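Local structure of Serine/threonine-protein kinase Tel1 (Chaetomium thermophilum, 6SKY) at residues A[2156-2159]-A[2160-2163]. The protein is a serine/threonine protein kinase of the ATM subfamily of PI3/PI4-kinases that uses ATP and probably activates checkpoint signalling after DNA damage. Residues are numbered along the deposited sequence; the frame is centred on the assembly and turned at random.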
ATOM      1  N   ASP A2156      30.578   0.767  30.062  1.00 41.55           N
ATOM      2  CA  ASP A2156      29.318   0.420  30.711  1.00 41.55           C
ATOM      3  C   ASP A2156      28.192   1.343  30.271  1.00 41.55           C
ATOM      4  O   ASP A2156      27.085   0.889  29.957  1.00 41.55           O
ATOM      5  CB  ASP A2156      29.481   0.480  32.224  1.00 41.55           C
ATOM      6  CG  ASP A2156      30.434  -0.564  32.749  1.00 41.55           C
ATOM      7  OD1 ASP A2156      30.536  -1.638  32.123  1.00 41.55           O
ATOM      8  OD2 ASP A2156      31.076  -0.317  33.792  1.00 41.55           O
ATOM      9  N   ALA A2157      28.450   2.650  30.264  1.00 33.51           N
ATOM     10  CA  ALA A2157      27.431   3.602  29.849  1.00 33.51           C
ATOM     11  C   ALA A2157      27.044   3.398  28.393  1.00 33.51           C
ATOM     12  O   ALA A2157      25.861   3.457  28.039  1.00 33.51           O
ATOM     13  CB  ALA A2157      27.931   5.022  30.082  1.00 33.51           C
ATOM     14  N   ARG A2158      28.027   3.133  27.535  1.00 32.84           N
ATOM     15  CA  ARG A2158      27.733   2.888  26.131  1.00 32.84           C
ATOM     16  C   ARG A2158      26.904   1.628  25.953  1.00 32.84           C
ATOM     17  O   ARG A2158      25.938   1.612  25.182  1.00 32.84           O
ATOM     18  CB  ARG A2158      29.030   2.781  25.349  1.00 32.84           C
ATOM     19  CG  ARG A2158      28.868   3.063  23.903  1.00 32.84           C
ATOM     20  CD  ARG A2158      28.386   4.465  23.718  1.00 32.84           C
ATOM     21  NE  ARG A2158      28.950   5.056  22.523  1.00 32.84           N
ATOM     22  CZ  ARG A2158      29.018   6.360  22.311  1.00 32.84           C
ATOM     23  NH1 ARG A2158      29.552   6.817  21.191  1.00 32.84           N
ATOM     24  NH2 ARG A2158      28.557   7.204  23.220  1.00 32.84           N
ATOM     25  N   LEU A2159      27.266   0.560  26.656  1.00 29.67           N
ATOM     26  CA  LEU A2159      26.531  -0.687  26.533  1.00 29.67           C
ATOM     27  C   LEU A2159      25.093  -0.529  26.997  1.00 29.67           C
ATOM     28  O   LEU A2159      24.168  -1.066  26.374  1.00 29.67           O
ATOM     29  CB  LEU A2159      27.242  -1.771  27.329  1.00 29.67           C
ATOM     30  CG  LEU A2159      26.833  -3.196  27.017  1.00 29.67           C
ATOM     31  CD1 LEU A2159      26.924  -3.417  25.539  1.00 29.67           C
ATOM     32  CD2 LEU A2159      27.744  -4.134  27.748  1.00 29.67           C
ATOM     33  N   VAL A2160      24.876   0.218  28.080  1.00 26.52           N
ATOM     34  CA  VAL A2160      23.515   0.381  28.571  1.00 26.52           C
ATOM     35  C   VAL A2160      22.707   1.265  27.631  1.00 26.52           C
ATOM     36  O   VAL A2160      21.502   1.048  27.451  1.00 26.52           O
ATOM     37  CB  VAL A2160      23.530   0.911  30.016  1.00 26.52           C
ATOM     38  CG1 VAL A2160      23.175   2.365  30.075  1.00 26.52           C
ATOM     39  CG2 VAL A2160      22.577   0.117  30.860  1.00 26.52           C
ATOM     40  N   GLN A2161      23.351   2.233  26.978  1.00 24.49           N
ATOM     41  CA  GLN A2161      22.649   3.032  25.982  1.00 24.49           C
ATOM     42  C   GLN A2161      22.213   2.181  24.800  1.00 24.49           C
ATOM     43  O   GLN A2161      21.084   2.306  24.310  1.00 24.49           O
ATOM     44  CB  GLN A2161      23.542   4.167  25.507  1.00 24.49           C
ATOM     45  CG  GLN A2161      22.928   5.014  24.441  1.00 24.49           C
ATOM     46  CD  GLN A2161      23.928   5.913  23.792  1.00 24.49           C
ATOM     47  OE1 GLN A2161      25.116   5.817  24.048  1.00 24.49           O
ATOM     48  NE2 GLN A2161      23.457   6.796  22.941  1.00 24.49           N
ATOM     49  N   ILE A2162      23.100   1.307  24.331  1.00 25.37           N
ATOM     50  CA  ILE A2162      22.769   0.422  23.220  1.00 25.37           C
ATOM     51  C   ILE A2162      21.594  -0.473  23.580  1.00 25.37           C
ATOM     52  O   ILE A2162      20.653  -0.639  22.795  1.00 25.37           O
ATOM     53  CB  ILE A2162      24.004  -0.397  22.816  1.00 25.37           C
ATOM     54  CG1 ILE A2162      25.023   0.511  22.147  1.00 25.37           C
ATOM     55  CG2 ILE A2162      23.624  -1.522  21.899  1.00 25.37           C
ATOM     56  CD1 ILE A2162      26.331  -0.134  21.949  1.00 25.37           C
ATOM     57  N   ARG A2163      21.628  -1.064  24.771  1.00 26.99           N
ATOM     58  CA  ARG A2163      20.542  -1.950  25.174  1.00 26.99           C
ATOM     59  C   ARG A2163      19.211  -1.214  25.276  1.00 26.99           C
ATOM     60  O   ARG A2163      18.171  -1.736  24.851  1.00 26.99           O
ATOM     61  CB  ARG A2163      20.883  -2.618  26.494  1.00 26.99           C
ATOM     62  CG  ARG A2163      22.066  -3.525  26.419  1.00 26.99           C
ATOM     63  CD  ARG A2163      21.852  -4.692  27.328  1.00 26.99           C
ATOM     64  NE  ARG A2163      23.025  -5.545  27.420  1.00 26.99           N
ATOM     65  CZ  ARG A2163      23.916  -5.478  28.401  1.00 26.99           C
ATOM     66  NH1 ARG A2163      24.957  -6.298  28.408  1.00 26.99           N
ATOM     67  NH2 ARG A2163      23.767  -4.592  29.376  1.00 26.99           N
TER
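Val2160, Gln2161, Ile2162 and Arg2163 each give their backbone N-H to the carbonyl oxygen four residues back, on Asp2156, Ala2157, Arg2158 and Leu2159. All four bonds are of one length, and that from Arg2163 N to Leu2159 O measures 3.0 Å.

Two side-chain pairs add to this. Arg2163 folds back over Leu2159, whose CG lies over one face of the guanidinium, offset toward its rim. Leu2159 CD2 reaches Arg2163 NH1 at 3.6 Å. The arginine chain leaves beside its own backbone N (chi1 -64°) and bends at chi2, which brings the flat group back over the leucine. With an alanine in place of Arg2163, Leu2159 would probably lose the flat group packed against its CG and CD2.

Arg2158 and Gln2161 run side by side and point the same way. The closest approach is from Arg2158 CD to Gln2161 OE1, 3.6 Å; Arg2158 NH2 is 3.8 Å from the same oxygen, which meets the guanidinium obliquely. The guanidinium and amide planes stand 76° apart. The arginine's polar end is held by other partners, NH1 by Ser2194 OG and NH2 by Ser2142 OG.

Val2160 packs on Leu2138 of helix 2124-2143 and on Leu2105 and Leu2109 of helix 2102-2119. Ile2162 touches Cys2195 of helix 2193-2196. The arrangement is about two turns of regular alpha helix with i to i+4 bonding, inside helix 2154-2174 of the alpha-solenoid FAT domain, away from the nucleotide site.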